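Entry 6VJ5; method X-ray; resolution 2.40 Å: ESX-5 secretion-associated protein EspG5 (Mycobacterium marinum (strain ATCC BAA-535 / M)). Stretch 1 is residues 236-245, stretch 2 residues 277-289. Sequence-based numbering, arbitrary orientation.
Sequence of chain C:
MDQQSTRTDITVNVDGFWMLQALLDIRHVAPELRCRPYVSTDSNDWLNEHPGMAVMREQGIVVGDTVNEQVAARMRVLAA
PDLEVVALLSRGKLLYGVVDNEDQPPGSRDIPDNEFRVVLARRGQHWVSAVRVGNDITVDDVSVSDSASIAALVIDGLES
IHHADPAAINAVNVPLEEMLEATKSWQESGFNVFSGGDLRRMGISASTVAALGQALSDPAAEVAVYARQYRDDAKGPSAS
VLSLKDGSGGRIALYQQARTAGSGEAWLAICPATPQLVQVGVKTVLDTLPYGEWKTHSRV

Stretch 1, residues 236-245: GPSASVLSLK
Stretch 2 (277-289) LVQVGVKTVLDTL

Residues 277-286 form a helix entering from earlier in the chain, with phi/psi near -65/-38; 242-245 form a strand, extended around -115/130, that runs on beyond the stretch. Their axes approach to 9.0 Å at 151°, roughly antiparallel, so the register descends the helix as the strand ascends: CA to CA, S238 lies 4.4 Å from L289, S240 5.3 Å from V285, and L242 6.0 Å from G281. G236 and P237 are also extended; A239, at -63/-20, bends the chain before S240 returns to -118/149. L286 to L289 form a type I turn. The one hydrogen bond between the stretches, A239 N to T288 O, is weak at 3.4 Å, though nearly straight at 172°.

Alternation along the strand sorts its side chains: L242 and L244 point toward the helix, while S243 and K245 make no contact. L242 (chi1 t, chi2 p) has the most area covered by the other stretch, 77 Å². L242 CD2 packs 3.9 Å from V282 CG2, and L242 CB lies 4.0 Å from V285 CG2. G281 makes room: an ideal CB on G281 would sit 2.9 Å from L242 CD1, a clash. L244 (m, t) extends the apolar seam, its CD1 4.3 Å from V278 CG1. V278, V282 and V285 all adopt t.

Toward the turn, the packing becomes mixed. The CA-to-CB bond of T288 (p) points toward the first stretch, and its OG1 donates a hydrogen bond to V285 O at 2.6 Å within its own stretch, leaving T288 OG1 3.6 Å from S238 CB. That same carbonyl, V285 O, lies 3.3 Å from S238 CB. S238 (p) OG donates a hydrogen bond to S240 O at 2.9 Å, a local bond across the bend, while S238 OG also rests 3.5 Å from V285 CG1. L289 (m, t) starts sideways, but its end comes nearer, placing CD2 3.9 Å from S238 N.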

# COMPACT_ATOMS: atom_id res chain seq x y z
N GLY C 236 13.18 19.20 -6.70
CA GLY C 236 14.60 19.25 -6.41
C GLY C 236 14.93 19.81 -5.04
O GLY C 236 14.34 20.79 -4.58
N PRO C 237 15.91 19.20 -4.37
CA PRO C 237 16.33 19.69 -3.05
C PRO C 237 17.40 20.77 -3.18
O PRO C 237 18.02 20.96 -4.22
CB PRO C 237 16.91 18.43 -2.40
CG PRO C 237 17.59 17.75 -3.56
CD PRO C 237 16.71 18.03 -4.78
N SER C 238 17.61 21.47 -2.07
CA SER C 238 18.73 22.40 -1.99
C SER C 238 20.04 21.62 -2.04
O SER C 238 20.19 20.60 -1.36
CB SER C 238 18.66 23.23 -0.71
OG SER C 238 18.57 22.40 0.43
N ALA C 239 20.98 22.09 -2.86
CA ALA C 239 22.26 21.41 -2.98
C ALA C 239 23.02 21.42 -1.66
O ALA C 239 23.91 20.58 -1.46
CB ALA C 239 23.11 22.07 -4.08
N SER C 240 22.68 22.33 -0.75
CA SER C 240 23.37 22.50 0.51
C SER C 240 22.43 22.23 1.67
O SER C 240 21.23 22.48 1.59
CB SER C 240 23.94 23.92 0.63
OG SER C 240 24.33 24.20 1.96
N VAL C 241 23.00 21.72 2.77
CA VAL C 241 22.27 21.51 4.01
C VAL C 241 22.99 22.28 5.11
O VAL C 241 24.22 22.32 5.15
CB VAL C 241 22.18 20.02 4.38
CG1 VAL C 241 21.36 19.83 5.66
CG2 VAL C 241 21.58 19.22 3.23
N LEU C 242 22.21 22.89 6.01
CA LEU C 242 22.74 23.54 7.19
C LEU C 242 22.64 22.58 8.37
O LEU C 242 21.53 22.18 8.74
CB LEU C 242 22.00 24.84 7.52
CG LEU C 242 22.35 25.47 8.87
CD1 LEU C 242 23.81 25.90 8.90
CD2 LEU C 242 21.43 26.65 9.17
N SER C 243 23.77 22.24 8.96
CA SER C 243 23.82 21.40 10.16
C SER C 243 24.34 22.23 11.33
O SER C 243 25.44 22.78 11.26
CB SER C 243 24.70 20.17 9.93
OG SER C 243 24.81 19.42 11.13
N LEU C 244 23.55 22.31 12.39
CA LEU C 244 23.98 22.88 13.66
C LEU C 244 24.18 21.76 14.66
O LEU C 244 23.37 20.83 14.73
CB LEU C 244 22.94 23.86 14.20
CG LEU C 244 22.46 24.96 13.26
CD1 LEU C 244 21.57 25.92 14.04
CD2 LEU C 244 23.61 25.69 12.62
N LYS C 245 25.26 21.85 15.45
CA LYS C 245 25.58 20.84 16.44
C LYS C 245 26.07 21.49 17.73
O LYS C 245 26.83 22.46 17.69
CB LYS C 245 26.66 19.88 15.93
CG LYS C 245 26.30 19.15 14.64
CD LYS C 245 27.47 18.33 14.14
CE LYS C 245 27.17 17.68 12.80
NZ LYS C 245 26.05 16.71 12.89
N LEU C 277 25.60 34.21 11.35
CA LEU C 277 26.07 33.15 10.46
C LEU C 277 25.02 32.06 10.29
O LEU C 277 24.95 31.43 9.22
CB LEU C 277 27.37 32.56 10.98
CG LEU C 277 28.57 33.50 10.85
CD1 LEU C 277 29.77 32.96 11.62
CD2 LEU C 277 28.94 33.71 9.39
N VAL C 278 24.21 31.80 11.32
CA VAL C 278 23.08 30.90 11.15
C VAL C 278 22.10 31.48 10.14
O VAL C 278 21.47 30.75 9.37
CB VAL C 278 22.41 30.62 12.51
CG1 VAL C 278 21.14 29.80 12.31
CG2 VAL C 278 23.37 29.90 13.43
N GLN C 279 21.94 32.81 10.14
CA GLN C 279 21.14 33.46 9.11
C GLN C 279 21.79 33.31 7.74
O GLN C 279 21.10 33.09 6.74
CB GLN C 279 20.93 34.93 9.47
CG GLN C 279 20.22 35.77 8.41
CD GLN C 279 21.17 36.34 7.36
OE1 GLN C 279 20.94 36.21 6.16
NE2 GLN C 279 22.24 36.99 7.82
N VAL C 280 23.12 33.41 7.68
CA VAL C 280 23.81 33.23 6.41
C VAL C 280 23.64 31.80 5.91
O VAL C 280 23.52 31.56 4.70
CB VAL C 280 25.30 33.60 6.55
CG1 VAL C 280 26.06 33.25 5.28
CG2 VAL C 280 25.45 35.08 6.88
N GLY C 281 23.64 30.83 6.83
CA GLY C 281 23.52 29.45 6.41
C GLY C 281 22.15 29.12 5.86
O GLY C 281 22.03 28.40 4.87
N VAL C 282 21.10 29.63 6.51
CA VAL C 282 19.75 29.43 6.00
C VAL C 282 19.61 30.03 4.61
O VAL C 282 19.09 29.40 3.68
CB VAL C 282 18.72 30.03 6.98
CG1 VAL C 282 17.33 30.06 6.34
CG2 VAL C 282 18.71 29.25 8.28
N LYS C 283 20.08 31.27 4.44
CA LYS C 283 20.03 31.90 3.13
C LYS C 283 20.77 31.08 2.10
O LYS C 283 20.33 30.95 0.95
CB LYS C 283 20.62 33.31 3.21
CG LYS C 283 20.51 34.10 1.92
CD LYS C 283 21.30 35.40 1.99
CE LYS C 283 21.15 36.19 0.70
NZ LYS C 283 19.75 36.68 0.52
N THR C 284 21.92 30.51 2.48
CA THR C 284 22.72 29.74 1.53
C THR C 284 22.02 28.46 1.11
O THR C 284 22.19 28.00 -0.02
CB THR C 284 24.08 29.41 2.14
OG1 THR C 284 24.78 30.63 2.43
CG2 THR C 284 24.91 28.58 1.19
N VAL C 285 21.23 27.87 2.01
CA VAL C 285 20.40 26.74 1.65
C VAL C 285 19.38 27.16 0.60
O VAL C 285 19.23 26.52 -0.44
CB VAL C 285 19.71 26.17 2.91
CG1 VAL C 285 18.62 25.19 2.51
CG2 VAL C 285 20.74 25.51 3.82
N LEU C 286 18.67 28.26 0.87
CA LEU C 286 17.59 28.68 -0.01
C LEU C 286 18.11 29.16 -1.36
O LEU C 286 17.42 29.02 -2.37
CB LEU C 286 16.77 29.78 0.66
CG LEU C 286 16.07 29.37 1.95
CD1 LEU C 286 15.39 30.56 2.62
CD2 LEU C 286 15.06 28.26 1.68
N ASP C 287 19.32 29.72 -1.40
CA ASP C 287 19.86 30.20 -2.66
C ASP C 287 20.48 29.09 -3.49
O ASP C 287 20.88 29.35 -4.64
CB ASP C 287 20.90 31.30 -2.40
CG ASP C 287 20.27 32.56 -1.81
OD1 ASP C 287 19.05 32.75 -2.00
OD2 ASP C 287 20.99 33.35 -1.18
N THR C 288 20.56 27.87 -2.97
CA THR C 288 21.01 26.71 -3.73
C THR C 288 19.85 25.87 -4.25
O THR C 288 20.08 24.78 -4.79
CB THR C 288 21.94 25.84 -2.89
OG1 THR C 288 21.29 25.46 -1.67
CG2 THR C 288 23.24 26.58 -2.58
N LEU C 289 18.62 26.33 -4.08
CA LEU C 289 17.48 25.65 -4.66
C LEU C 289 17.57 25.70 -6.19
O LEU C 289 18.10 26.66 -6.76
CB LEU C 289 16.18 26.28 -4.19
CG LEU C 289 15.78 25.93 -2.76
CD1 LEU C 289 14.75 26.90 -2.23
CD2 LEU C 289 15.26 24.50 -2.71